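Local coordinates for protein insulinase family protease (Yersinia pestis, PDB 3GO9) that is predicted to act as a protease of the insulinase (M16) family, whose members cleave peptides with the aid of a metal ion, its own activity being unproven, at residues L54-G59 with D210-Y215; T268-W273 with A331-T336; P43-D48 with T386-L391; A354-G359 with E430-L435; G178-G183 with V246-P251. One frame throughout, in Å; residues are numbered along the deposited sequence.

Contact 1: L54-G59 with D210-Y215; sequences LIVNTG and DAMTLY
Leu54 lays one methyl, CD1, against the Thr213 carbonyl of the adjacent strand, 3.7 Å from Thr213 O, and between Met212 CB and Leu214 CB, each 4.2 Å from it. On this face of the sheet Val56 and Met212, the latter a selenomethionine, lie side by side and point the same way, with Val56 CG2 4.1 Å from Met212 CG. The opposite face carries Ile55, whose side chain slants across that of Tyr215: CG1 stands beside the backbone N (chi1 -64°), and CD1 beyond it comes 3.7 Å from Tyr215 CE2. Helix 388-401 packs against this face, whereas helix 125-140 covers the face of Leu54 and Leu214. Underneath, strands 50-56 and 212-218 run antiparallel as neighbours inside the mixed sheet of the first half of the chain. Ile55 and Thr213 form a hydrogen-bonded pair, N to O 2.9 Å in both directions. Asn57 N, the last donor, reaches Ala211 O at 2.8 Å, just as the chain folds into an inverse gamma turn centred on Asn57. Leu54 and Val56 bond instead to strand 114-120, Met212 and Leu214 to strand 36-41. The contact is thus a worked case of divided labour: alternate backbone groups pair here or with the outer strands, while the side chains, mostly apolar, meet a helix on each face, the Tyr215 hydroxyl bonding to Gln399 of helix 388-401.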
# COMPACT_ATOMS: atom_id res chain seq x y z
N LEU A 54 -14.29 1.95 -4.48
CA LEU A 54 -14.64 0.93 -5.43
C LEU A 54 -13.36 0.55 -6.10
O LEU A 54 -12.74 1.38 -6.79
CB LEU A 54 -15.68 1.40 -6.47
CG LEU A 54 -16.04 0.38 -7.57
CD1 LEU A 54 -16.89 -0.79 -6.95
CD2 LEU A 54 -16.84 1.08 -8.67
N ILE A 55 -12.94 -0.70 -5.89
CA ILE A 55 -11.80 -1.24 -6.64
C ILE A 55 -12.30 -2.06 -7.80
O ILE A 55 -13.18 -2.94 -7.66
CB ILE A 55 -10.84 -2.14 -5.76
CG1 ILE A 55 -10.18 -1.34 -4.68
CG2 ILE A 55 -9.71 -2.77 -6.69
CD1 ILE A 55 -9.38 -2.24 -3.67
N VAL A 56 -11.77 -1.74 -8.96
CA VAL A 56 -12.04 -2.50 -10.21
C VAL A 56 -10.69 -3.11 -10.58
O VAL A 56 -9.70 -2.38 -10.71
CB VAL A 56 -12.56 -1.59 -11.35
CG1 VAL A 56 -12.86 -2.42 -12.62
CG2 VAL A 56 -13.83 -0.76 -10.93
N ASN A 57 -10.64 -4.42 -10.77
CA ASN A 57 -9.38 -5.11 -11.09
C ASN A 57 -9.04 -4.97 -12.58
O ASN A 57 -8.95 -5.98 -13.31
CB ASN A 57 -9.48 -6.58 -10.71
CG ASN A 57 -9.66 -6.79 -9.25
OD1 ASN A 57 -9.08 -6.05 -8.41
ND2 ASN A 57 -10.41 -7.83 -8.92
N THR A 58 -8.91 -3.72 -13.03
CA THR A 58 -8.57 -3.36 -14.39
C THR A 58 -7.57 -2.23 -14.32
O THR A 58 -7.84 -1.19 -13.71
CB THR A 58 -9.82 -2.84 -15.10
OG1 THR A 58 -10.77 -3.90 -15.13
CG2 THR A 58 -9.56 -2.35 -16.53
N GLY A 59 -6.42 -2.44 -14.92
CA GLY A 59 -5.37 -1.40 -15.01
C GLY A 59 -4.70 -1.49 -16.35
O GLY A 59 -5.24 -2.11 -17.30
N ASP A 210 -17.69 -9.14 -11.41
CA ASP A 210 -16.81 -10.11 -10.78
C ASP A 210 -15.39 -9.62 -10.54
O ASP A 210 -14.61 -10.30 -9.83
CB ASP A 210 -16.83 -11.44 -11.58
CG ASP A 210 -16.29 -11.29 -12.99
OD1 ASP A 210 -16.43 -10.20 -13.58
OD2 ASP A 210 -15.77 -12.32 -13.53
N ALA A 211 -15.04 -8.46 -11.10
CA ALA A 211 -13.75 -7.84 -10.91
C ALA A 211 -13.85 -6.60 -10.02
O ALA A 211 -12.91 -5.83 -9.99
CB ALA A 211 -13.17 -7.46 -12.24
N MSE A 212 -14.95 -6.47 -9.27
CA MSE A 212 -15.20 -5.26 -8.46
C MSE A 212 -15.47 -5.58 -7.01
O MSE A 212 -16.17 -6.54 -6.70
CB MSE A 212 -16.39 -4.47 -8.98
CG MSE A 212 -16.23 -4.08 -10.44
SE MSE A 212 -17.69 -2.96 -11.01
CE MSE A 212 -17.10 -2.63 -12.84
N THR A 213 -14.97 -4.71 -6.14
CA THR A 213 -15.31 -4.74 -4.72
C THR A 213 -15.56 -3.34 -4.24
O THR A 213 -14.69 -2.44 -4.41
CB THR A 213 -14.21 -5.34 -3.85
OG1 THR A 213 -13.84 -6.65 -4.36
CG2 THR A 213 -14.62 -5.47 -2.43
N LEU A 214 -16.72 -3.17 -3.59
CA LEU A 214 -17.02 -1.92 -2.92
C LEU A 214 -16.76 -2.02 -1.42
O LEU A 214 -17.19 -3.00 -0.80
CB LEU A 214 -18.49 -1.55 -3.13
CG LEU A 214 -18.98 -0.27 -2.44
CD1 LEU A 214 -18.43 1.00 -3.05
CD2 LEU A 214 -20.53 -0.24 -2.41
N TYR A 215 -16.04 -1.05 -0.87
CA TYR A 215 -15.79 -1.00 0.55
C TYR A 215 -16.42 0.27 1.11
O TYR A 215 -16.37 1.31 0.49
CB TYR A 215 -14.28 -0.91 0.88
CG TYR A 215 -13.43 -2.02 0.30
CD1 TYR A 215 -12.98 -3.05 1.13
CD2 TYR A 215 -13.02 -1.99 -0.99
CE1 TYR A 215 -12.19 -4.10 0.60
CE2 TYR A 215 -12.27 -3.00 -1.53
CZ TYR A 215 -11.85 -4.04 -0.69
OH TYR A 215 -11.03 -5.06 -1.22

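Contact 2: T268-W273 with A331-T336. With ZN (zinc ion), chain E.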
# COMPACT_ATOMS: atom_id res chain seq x y z
N THR A 268 20.58 10.26 -1.11
CA THR A 268 20.07 9.26 -0.18
C THR A 268 20.73 7.95 -0.54
O THR A 268 20.55 7.48 -1.65
CB THR A 268 18.55 9.09 -0.26
OG1 THR A 268 17.93 10.34 0.14
CG2 THR A 268 18.09 7.99 0.65
N LEU A 269 21.53 7.39 0.35
CA LEU A 269 21.95 6.02 0.20
C LEU A 269 20.97 5.10 0.91
O LEU A 269 20.75 5.24 2.12
CB LEU A 269 23.37 5.83 0.83
CG LEU A 269 23.86 4.38 0.83
CD1 LEU A 269 24.01 3.94 -0.64
CD2 LEU A 269 25.18 4.23 1.55
N SER A 270 20.40 4.16 0.15
CA SER A 270 19.46 3.20 0.72
C SER A 270 20.16 1.84 0.81
O SER A 270 20.82 1.41 -0.13
CB SER A 270 18.16 3.13 -0.08
OG SER A 270 17.49 4.43 -0.04
N LEU A 271 20.06 1.23 1.98
CA LEU A 271 20.52 -0.13 2.22
C LEU A 271 19.24 -0.94 2.17
O LEU A 271 18.36 -0.83 3.06
CB LEU A 271 21.21 -0.25 3.61
CG LEU A 271 22.31 0.76 3.93
CD1 LEU A 271 22.91 0.39 5.32
CD2 LEU A 271 23.40 0.89 2.91
N MSE A 272 19.09 -1.77 1.12
CA MSE A 272 17.81 -2.41 0.80
C MSE A 272 17.87 -3.90 0.88
O MSE A 272 18.87 -4.49 0.50
CB MSE A 272 17.35 -2.21 -0.66
CG MSE A 272 17.80 -1.04 -1.42
SE MSE A 272 16.16 -0.39 -2.15
CE MSE A 272 15.70 0.20 -0.39
N TRP A 273 16.77 -4.51 1.29
CA TRP A 273 16.58 -5.95 1.17
C TRP A 273 15.21 -6.20 0.51
O TRP A 273 14.21 -5.56 0.85
CB TRP A 273 16.59 -6.61 2.55
CG TRP A 273 17.90 -6.58 3.26
CD1 TRP A 273 18.80 -7.59 3.30
CD2 TRP A 273 18.46 -5.51 4.04
NE1 TRP A 273 19.90 -7.23 4.04
CE2 TRP A 273 19.72 -5.95 4.51
CE3 TRP A 273 18.05 -4.20 4.34
CZ2 TRP A 273 20.55 -5.14 5.30
CZ3 TRP A 273 18.90 -3.39 5.13
CH2 TRP A 273 20.13 -3.89 5.60
N ALA A 331 14.05 -1.14 3.85
CA ALA A 331 15.11 -0.19 3.54
C ALA A 331 15.50 0.69 4.72
O ALA A 331 14.63 1.16 5.46
CB ALA A 331 14.69 0.73 2.37
N ILE A 332 16.80 0.95 4.85
CA ILE A 332 17.36 2.00 5.71
C ILE A 332 17.84 3.08 4.80
O ILE A 332 18.70 2.85 3.95
CB ILE A 332 18.54 1.50 6.58
CG1 ILE A 332 18.08 0.27 7.32
CG2 ILE A 332 19.09 2.68 7.41
CD1 ILE A 332 19.19 -0.53 7.98
N HIS A 333 17.32 4.29 5.00
CA HIS A 333 17.70 5.40 4.16
C HIS A 333 18.60 6.36 4.91
O HIS A 333 18.28 6.81 6.02
CB HIS A 333 16.47 6.19 3.75
CG HIS A 333 15.44 5.40 3.04
ND1 HIS A 333 15.67 4.81 1.82
CD2 HIS A 333 14.13 5.20 3.32
CE1 HIS A 333 14.55 4.24 1.40
NE2 HIS A 333 13.61 4.45 2.29
N LEU A 334 19.73 6.68 4.30
CA LEU A 334 20.66 7.64 4.82
C LEU A 334 20.63 8.86 3.96
O LEU A 334 21.16 8.88 2.87
CB LEU A 334 22.09 7.08 4.81
CG LEU A 334 22.49 5.95 5.73
CD1 LEU A 334 21.70 4.67 5.47
CD2 LEU A 334 24.02 5.72 5.62
N ASN A 335 20.02 9.93 4.47
CA ASN A 335 19.95 11.17 3.71
C ASN A 335 21.13 12.03 4.13
O ASN A 335 21.29 12.34 5.32
CB ASN A 335 18.61 11.90 3.94
CG ASN A 335 18.50 13.20 3.15
OD1 ASN A 335 18.20 13.20 1.94
ND2 ASN A 335 18.79 14.32 3.81
N THR A 336 22.01 12.34 3.18
CA THR A 336 23.28 12.95 3.47
C THR A 336 23.81 13.73 2.30
O THR A 336 23.67 13.30 1.15
CB THR A 336 24.33 11.88 3.85
OG1 THR A 336 25.62 12.50 4.00
CG2 THR A 336 24.39 10.75 2.78
ZN ZN E . 11.64 3.74 1.84
O HOH W 1 11.67 2.60 0.10
O HOH W 2 10.58 5.48 1.36
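Ser270 and His333 meet because both first torsions place the next atom beside the backbone N and anti to the carbonyl carbon: Ser270 OG at chi1 -63°, His333 CG at chi1 -57°. A further turn about chi2 (-64°) directs ND1 at the serine, and His333 ND1 donates to Ser270 OG across 2.6 Å. The oxygen lies almost exactly in the imidazole plane, at the ring edge, so the bond should limit rotation of the ring. With ND1 carrying the proton, NE2 offers its lone pair to a zinc ion 2.1 Å away. Two waters and Asp320, from the neighbouring strand 316-324, are further ligands, and the place of Ser270 in the second shell is consistent with orienting the histidine. Thr268 CG2 comes obliquely to the same side chain, 3.9 Å from His333 CB.

The two strands, 267-276 and 327-336, are antiparallel neighbours in the five-stranded mixed sheet of the chain's second half. Leu271 with Ile332 and Leu269 with Leu334 are the hydrogen-bonded pairs, Leu271 N to Ile332 O measuring 2.9 Å. Their side chains occupy the face turned from the zinc. There Leu271 CG lies 4.2 Å from Leu334 CD1, a diagonal contact, and helix 341-358 covers the leucines. Farther along, Ile332 CD1 meets the edge of the Trp273 indole near its plane, 4.0 Å from CZ3, while the indole nitrogen NE1 is bonded to Gln437 O.

Contact 3: P43-D48 with T386-L391. With ZN (zinc ion), chain B.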
# COMPACT_ATOMS: atom_id res chain seq x y z
N PRO A 43 -19.57 2.74 14.91
CA PRO A 43 -20.33 3.55 15.87
C PRO A 43 -19.40 4.28 16.85
O PRO A 43 -19.86 5.21 17.50
CB PRO A 43 -21.17 2.49 16.61
CG PRO A 43 -20.47 1.23 16.41
CD PRO A 43 -19.87 1.31 15.05
N GLN A 44 -18.15 3.85 16.99
CA GLN A 44 -17.14 4.58 17.77
C GLN A 44 -16.67 5.86 17.08
O GLN A 44 -15.98 6.70 17.71
CB GLN A 44 -15.93 3.69 18.08
CG GLN A 44 -14.90 3.46 16.96
CD GLN A 44 -15.35 2.52 15.85
OE1 GLN A 44 -16.47 1.93 15.89
NE2 GLN A 44 -14.46 2.36 14.83
N ARG A 45 -16.98 6.02 15.79
CA ARG A 45 -16.68 7.25 15.05
C ARG A 45 -18.00 7.85 14.54
O ARG A 45 -18.22 7.93 13.33
CB ARG A 45 -15.72 6.93 13.88
CG ARG A 45 -14.36 6.28 14.22
CD ARG A 45 -13.52 7.17 15.05
NE ARG A 45 -13.08 8.35 14.30
CZ ARG A 45 -12.25 9.27 14.80
NH1 ARG A 45 -11.81 9.18 16.06
NH2 ARG A 45 -11.89 10.30 14.05
N PRO A 46 -18.89 8.28 15.46
CA PRO A 46 -20.24 8.50 15.06
C PRO A 46 -20.42 9.70 14.14
O PRO A 46 -21.38 9.69 13.37
CB PRO A 46 -20.97 8.71 16.40
CG PRO A 46 -19.93 9.22 17.29
CD PRO A 46 -18.74 8.41 16.92
N SER A 47 -19.49 10.66 14.19
CA SER A 47 -19.55 11.90 13.45
C SER A 47 -18.53 12.01 12.30
O SER A 47 -18.48 13.03 11.59
CB SER A 47 -19.39 13.09 14.41
OG SER A 47 -18.09 13.16 14.95
N ASP A 48 -17.72 10.95 12.10
CA ASP A 48 -16.66 11.00 11.12
C ASP A 48 -17.24 10.80 9.69
O ASP A 48 -18.36 10.33 9.48
CB ASP A 48 -15.68 9.90 11.47
CG ASP A 48 -14.28 10.18 11.05
OD1 ASP A 48 -14.02 11.15 10.25
OD2 ASP A 48 -13.42 9.39 11.51
N THR A 386 -8.97 6.40 15.74
CA THR A 386 -8.60 6.21 14.32
C THR A 386 -9.72 6.68 13.36
O THR A 386 -10.83 6.16 13.32
CB THR A 386 -8.19 4.77 14.02
OG1 THR A 386 -7.10 4.41 14.91
CG2 THR A 386 -7.68 4.61 12.58
N ASP A 387 -9.35 7.68 12.56
CA ASP A 387 -10.20 8.27 11.51
C ASP A 387 -10.64 7.15 10.52
O ASP A 387 -9.92 6.23 10.19
CB ASP A 387 -9.31 9.29 10.78
CG ASP A 387 -10.02 10.18 9.77
OD1 ASP A 387 -10.93 9.73 9.08
OD2 ASP A 387 -9.58 11.34 9.62
N THR A 388 -11.89 7.24 10.09
CA THR A 388 -12.45 6.31 9.08
C THR A 388 -11.56 6.16 7.84
O THR A 388 -11.45 5.08 7.31
CB THR A 388 -13.87 6.71 8.69
OG1 THR A 388 -13.88 8.09 8.31
CG2 THR A 388 -14.86 6.48 9.85
N ASP A 389 -10.90 7.22 7.40
CA ASP A 389 -10.01 7.03 6.24
C ASP A 389 -8.78 6.15 6.49
O ASP A 389 -8.27 5.47 5.58
CB ASP A 389 -9.63 8.34 5.59
CG ASP A 389 -8.52 9.08 6.32
OD1 ASP A 389 -7.36 8.72 6.16
OD2 ASP A 389 -8.85 10.00 7.06
N ILE A 390 -8.29 6.14 7.74
CA ILE A 390 -7.20 5.28 8.13
C ILE A 390 -7.65 3.83 8.25
O ILE A 390 -6.94 2.90 7.77
CB ILE A 390 -6.47 5.79 9.42
CG1 ILE A 390 -5.85 7.16 9.13
CG2 ILE A 390 -5.40 4.75 9.87
CD1 ILE A 390 -5.37 7.89 10.39
N LEU A 391 -8.83 3.61 8.86
CA LEU A 391 -9.43 2.29 8.87
C LEU A 391 -9.53 1.76 7.43
O LEU A 391 -9.29 0.57 7.16
CB LEU A 391 -10.81 2.31 9.54
CG LEU A 391 -10.86 2.70 11.00
CD1 LEU A 391 -12.34 2.82 11.51
CD2 LEU A 391 -10.06 1.73 11.88
ZN ZN B . -10.71 11.51 7.37
O HOH W 3 -12.03 3.98 14.86
O HOH W 4 -12.44 12.59 8.69
O HOH W 5 -12.44 10.03 6.76
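The amino end of helix 388-401 doubles as part of a zinc site, and a loop between strands 36-41 and 50-56 closes upon it, with Asp48 reaching tip to tip toward Thr388. Asp48 ends a type I turn that begins at Arg45. Its OD2 accepts Thr388 N at 3.0 Å, the donor standing well above the carboxylate plane. Arg45 grips the same oxygen in a side-on salt bridge, NE at 3.0 Å and NH2 at 3.1 Å, with OD2 lying in the guanidinium plane; three donors therefore converge on OD2. The bent arginine chain lays one face of that group over the Thr386 peptide, with Thr386 C above its centre, and its remaining nitrogen NH1 bonds to Ala384 O. A water bridges the two segments, accepting from Gln44 NE2 and donating to Thr386 O.

Asp387 is the N-cap: CG stands anti to the backbone N (chi1 -172°), and OD1 accepts Asp389 N at 3.0 Å and, together with OD2, also binds the zinc. Asp389 OD2 is a further ligand, 2.4 Å from the metal, and Asp99 and Glu101 contribute from another part of the chain. One zinc-bound water donates to Asp48 OD1 at 2.6 Å, another to Thr388 OG1, which is also hydrogen-bonded to Arg49 O.

Asp48 is accordingly a second-shell residue, joined to the metal through water by one oxygen and to Arg45 and the helix by the other. Its arginine partner and the helix amino end would both be expected to stabilise its negative charge amid several other carboxylates.

Contact 4: A354-G359 with E430-L435; sequences ALRANG and ELKQQL
Lys432 ends on two carbonyl oxygens in the last turn of the facing helix: NZ donates to Arg356 O at 2.9 Å and to Ala357 O at 3.2 Å. The first bond lies in the carbonyl plane on a lone pair, whereas the ammonium stands above the plane of the second. Before it gets there the side chain skirts Arg356 O with its CB and CG; chi3 (-63°) turns CE, and chi4 (-70°) then brings NZ back to the oxygen. Beside this grip, Arg356 lays its aliphatic part obliquely across Leu435, CG 3.9 Å from Leu435 CB, and its CD sits 3.4 Å from Leu435 O. That oxygen lies at the edge of the guanidinium, whose NH2 bonds to Met465 O near the end of the modelled chain. Leu435 CD1 reaches the facing helix, 3.7 Å from Arg356 N and 4.0 Å from Leu355 CB. Gly359, the first residue past that helix, meets Leu431 CD1 with its CA at 4.3 Å.

In the fold, the last turn of helix 341-358 packs on helix 424-435; the short segments 354-358 and 430-435 cross at -129°, their axes approaching to 7.7 Å. A positively charged amine at the carboxyl end of helix 341-358 would be expected to interact favourably with the helix dipole.

Farther out, Leu360 touches both Leu355 and Leu431, continuing the apolar seam. Helix 283-309 packs on another side of helix 424-435: Leu299 meets Leu431, and Ser292 OG bonds to Glu430 OE2.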
# COMPACT_ATOMS: atom_id res chain seq x y z
N ALA A 354 27.99 -4.55 14.25
CA ALA A 354 27.89 -4.84 15.69
C ALA A 354 26.60 -5.57 16.03
O ALA A 354 26.60 -6.55 16.80
CB ALA A 354 28.03 -3.51 16.52
N LEU A 355 25.49 -5.14 15.45
CA LEU A 355 24.21 -5.79 15.71
C LEU A 355 24.15 -7.21 15.16
O LEU A 355 23.58 -8.11 15.80
CB LEU A 355 23.04 -4.96 15.18
CG LEU A 355 22.74 -3.65 15.95
CD1 LEU A 355 21.89 -2.68 15.06
CD2 LEU A 355 22.09 -3.89 17.32
N ARG A 356 24.73 -7.40 13.99
CA ARG A 356 24.87 -8.75 13.41
C ARG A 356 25.63 -9.68 14.36
O ARG A 356 25.26 -10.85 14.53
CB ARG A 356 25.60 -8.70 12.08
CG ARG A 356 25.51 -9.99 11.31
CD ARG A 356 26.31 -9.90 10.02
NE ARG A 356 27.72 -9.57 10.29
CZ ARG A 356 28.62 -9.28 9.35
NH1 ARG A 356 28.30 -9.32 8.07
NH2 ARG A 356 29.86 -8.98 9.71
N ALA A 357 26.73 -9.20 14.91
CA ALA A 357 27.61 -10.04 15.70
C ALA A 357 27.06 -10.29 17.09
O ALA A 357 27.06 -11.45 17.56
CB ALA A 357 29.00 -9.42 15.79
N ASN A 358 26.54 -9.24 17.72
CA ASN A 358 26.22 -9.25 19.14
C ASN A 358 24.80 -8.90 19.53
O ASN A 358 24.38 -9.18 20.68
CB ASN A 358 27.20 -8.31 19.83
CG ASN A 358 28.64 -8.78 19.69
OD1 ASN A 358 29.55 -8.01 19.38
ND2 ASN A 358 28.84 -10.08 19.90
N GLY A 359 24.05 -8.28 18.63
CA GLY A 359 22.70 -7.92 18.90
C GLY A 359 22.51 -6.87 19.95
O GLY A 359 23.43 -6.08 20.25
N GLU A 430 17.46 -13.56 15.16
CA GLU A 430 16.70 -12.97 14.03
C GLU A 430 17.50 -11.79 13.46
O GLU A 430 17.73 -11.70 12.23
CB GLU A 430 15.33 -12.55 14.53
CG GLU A 430 14.42 -12.00 13.49
CD GLU A 430 13.99 -12.98 12.44
OE1 GLU A 430 13.69 -14.13 12.79
OE2 GLU A 430 13.91 -12.58 11.24
N LEU A 431 18.02 -10.95 14.33
CA LEU A 431 18.87 -9.84 13.88
C LEU A 431 20.09 -10.34 13.09
O LEU A 431 20.44 -9.78 12.03
CB LEU A 431 19.34 -8.99 15.07
CG LEU A 431 18.44 -7.91 15.58
CD1 LEU A 431 18.94 -7.44 16.95
CD2 LEU A 431 18.32 -6.75 14.56
N LYS A 432 20.75 -11.36 13.64
CA LYS A 432 21.93 -11.90 13.02
C LYS A 432 21.56 -12.44 11.64
O LYS A 432 22.24 -12.19 10.66
CB LYS A 432 22.53 -13.00 13.88
CG LYS A 432 23.79 -13.58 13.25
CD LYS A 432 24.43 -14.74 13.98
CE LYS A 432 24.91 -14.35 15.35
NZ LYS A 432 26.07 -13.46 15.34
N GLN A 433 20.47 -13.21 11.58
CA GLN A 433 20.02 -13.82 10.32
C GLN A 433 19.69 -12.77 9.24
O GLN A 433 20.18 -12.86 8.12
CB GLN A 433 18.83 -14.72 10.56
CG GLN A 433 19.25 -16.02 11.19
CD GLN A 433 18.14 -16.79 11.86
OE1 GLN A 433 17.03 -16.27 12.10
NE2 GLN A 433 18.45 -18.06 12.22
N GLN A 434 18.93 -11.77 9.62
CA GLN A 434 18.57 -10.67 8.70
C GLN A 434 19.80 -9.95 8.18
O GLN A 434 19.94 -9.67 6.99
CB GLN A 434 17.67 -9.67 9.40
CG GLN A 434 16.26 -10.13 9.42
CD GLN A 434 15.35 -9.18 10.15
OE1 GLN A 434 15.73 -8.05 10.45
NE2 GLN A 434 14.14 -9.64 10.43
N LEU A 435 20.72 -9.66 9.07
CA LEU A 435 21.87 -8.87 8.68
C LEU A 435 22.96 -9.71 8.05
O LEU A 435 23.99 -9.15 7.63
CB LEU A 435 22.42 -8.11 9.87
CG LEU A 435 21.48 -7.03 10.39
CD1 LEU A 435 22.06 -6.47 11.66
CD2 LEU A 435 21.25 -5.94 9.37

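Contact 5: G178-G183 with V246-P251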
# COMPACT_ATOMS: atom_id res chain seq x y z
N GLY A 178 12.95 -6.04 -15.86
CA GLY A 178 12.75 -7.47 -15.79
C GLY A 178 11.36 -7.88 -15.43
O GLY A 178 11.09 -9.09 -15.34
N SER A 179 10.47 -6.90 -15.19
CA SER A 179 9.09 -7.20 -14.82
C SER A 179 8.18 -7.21 -16.03
O SER A 179 8.56 -6.75 -17.10
CB SER A 179 8.51 -6.15 -13.83
OG SER A 179 8.32 -4.96 -14.54
N SER A 180 6.96 -7.65 -15.80
CA SER A 180 5.90 -7.61 -16.82
C SER A 180 5.22 -6.26 -16.92
O SER A 180 4.26 -6.14 -17.68
CB SER A 180 4.83 -8.65 -16.50
OG SER A 180 4.02 -8.26 -15.42
N LEU A 181 5.70 -5.29 -16.15
CA LEU A 181 5.06 -3.98 -16.06
C LEU A 181 5.65 -3.00 -17.05
O LEU A 181 5.13 -1.90 -17.25
CB LEU A 181 5.20 -3.45 -14.66
CG LEU A 181 4.71 -4.35 -13.51
CD1 LEU A 181 4.74 -3.54 -12.22
CD2 LEU A 181 3.39 -4.90 -13.87
N ILE A 182 6.76 -3.39 -17.67
CA ILE A 182 7.36 -2.59 -18.74
C ILE A 182 6.44 -2.35 -19.90
O ILE A 182 5.86 -3.26 -20.51
CB ILE A 182 8.66 -3.28 -19.27
CG1 ILE A 182 9.61 -3.47 -18.14
CG2 ILE A 182 9.31 -2.39 -20.30
CD1 ILE A 182 9.85 -2.22 -17.40
N GLY A 183 6.38 -1.10 -20.33
CA GLY A 183 5.52 -0.70 -21.40
C GLY A 183 4.04 -0.62 -21.06
O GLY A 183 3.20 -0.33 -21.93
N VAL A 246 -2.33 -9.70 -12.25
CA VAL A 246 -1.65 -9.39 -11.03
C VAL A 246 -0.27 -8.82 -11.39
O VAL A 246 0.51 -9.35 -12.24
CB VAL A 246 -1.54 -10.65 -10.10
CG1 VAL A 246 -0.68 -10.36 -8.88
CG2 VAL A 246 -2.94 -11.09 -9.66
N ALA A 247 0.02 -7.67 -10.83
CA ALA A 247 1.27 -7.01 -11.14
C ALA A 247 2.32 -7.69 -10.23
O ALA A 247 2.15 -7.72 -9.01
CB ALA A 247 1.17 -5.57 -10.84
N THR A 248 3.40 -8.16 -10.85
CA THR A 248 4.57 -8.76 -10.15
C THR A 248 5.96 -8.20 -10.63
O THR A 248 6.24 -8.02 -11.83
CB THR A 248 4.63 -10.25 -10.43
OG1 THR A 248 4.85 -10.46 -11.82
CG2 THR A 248 3.31 -10.90 -9.97
N LEU A 249 6.82 -7.96 -9.64
CA LEU A 249 8.19 -7.44 -9.92
C LEU A 249 9.22 -8.57 -9.96
O LEU A 249 9.03 -9.58 -9.31
CB LEU A 249 8.56 -6.49 -8.83
CG LEU A 249 7.89 -5.13 -8.78
CD1 LEU A 249 8.22 -4.41 -7.48
CD2 LEU A 249 8.36 -4.33 -10.00
N ALA A 250 10.29 -8.42 -10.73
CA ALA A 250 11.44 -9.34 -10.64
C ALA A 250 12.20 -9.05 -9.32
O ALA A 250 12.04 -7.97 -8.68
CB ALA A 250 12.35 -9.15 -11.78
N PRO A 251 13.05 -9.98 -8.90
CA PRO A 251 13.84 -9.69 -7.69
C PRO A 251 14.77 -8.50 -7.95
O PRO A 251 15.20 -8.26 -9.08
CB PRO A 251 14.68 -10.96 -7.51
CG PRO A 251 13.90 -12.04 -8.25
CD PRO A 251 13.28 -11.34 -9.41
O HOH W 6 1.46 -9.79 -14.51
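Ser179 faces Thr248 from an ST turn: its OG, set between its own backbone N and carbonyl carbon (chi1 71°, the crowded position), accepts Leu181 N at 3.1 Å. The turn lies in the loop after helix 170-175, and it packs against the extended connection leading from helix 222-233 toward strand 257-261, the first strand of the second sheet. The touching parts run in nearly opposite directions.

Apolar contacts are carried mostly by Leu181. Its CG stands beside the backbone N, chi1 -54°, and the methyls beyond divide between two neighbours: CD2 comes 3.8 Å from Ala247 CB, and CD1 approaches Leu249 CD2 at 4.3 Å. Leu249 also lies on Trp172 and Arg175 of helix 170-175.

A second group of contacts sets carbon against carbonyl oxygen. Ser179 presents CB, rather than its hydroxyl, to Thr248 O at 3.6 Å, while Ala250 CB sits 3.8 Å from Gly178 O. At Gly178, phi is positive and there is no side chain between the two backbones, so that Ala250 comes close to the chain itself.

Several polar groups find partners outside this pair. Ser179 OG is bonded to Leu176 O as well as to Leu181 N; Ala250 O accepts from Arg175 NH2, and Ala247 N donates a hydrogen bond to Asp112 OD2. The loops lack any direct hydrogen bond to each other, but one water joins them, donating to Val246 O at a doubtfully short distance and lying 3.1 Å from Ser180 OG.

In the fold
Contacts 1 and 2 lie in different halves of the chain, in the seven-stranded and the five-stranded sheet, their centres 35 Å apart on opposite sides of the chain's centre; contact 3 joins the two halves. Contact 5 stands between them, with nearest atoms about 8 Å from contact 1 and 9 Å from contact 2. Contacts 2 and 4 touch by packing, Trp273 NE1 lying 3.8 Å from Gln434 O. Contact 3 comes within about 8 Å of contact 1, to which it is tied by helix 388-401. Contacts 2 and 3 hold separate zinc ions, and a further zinc lies about 5 Å from the Leu355 side chain of contact 4; none is established as catalytic.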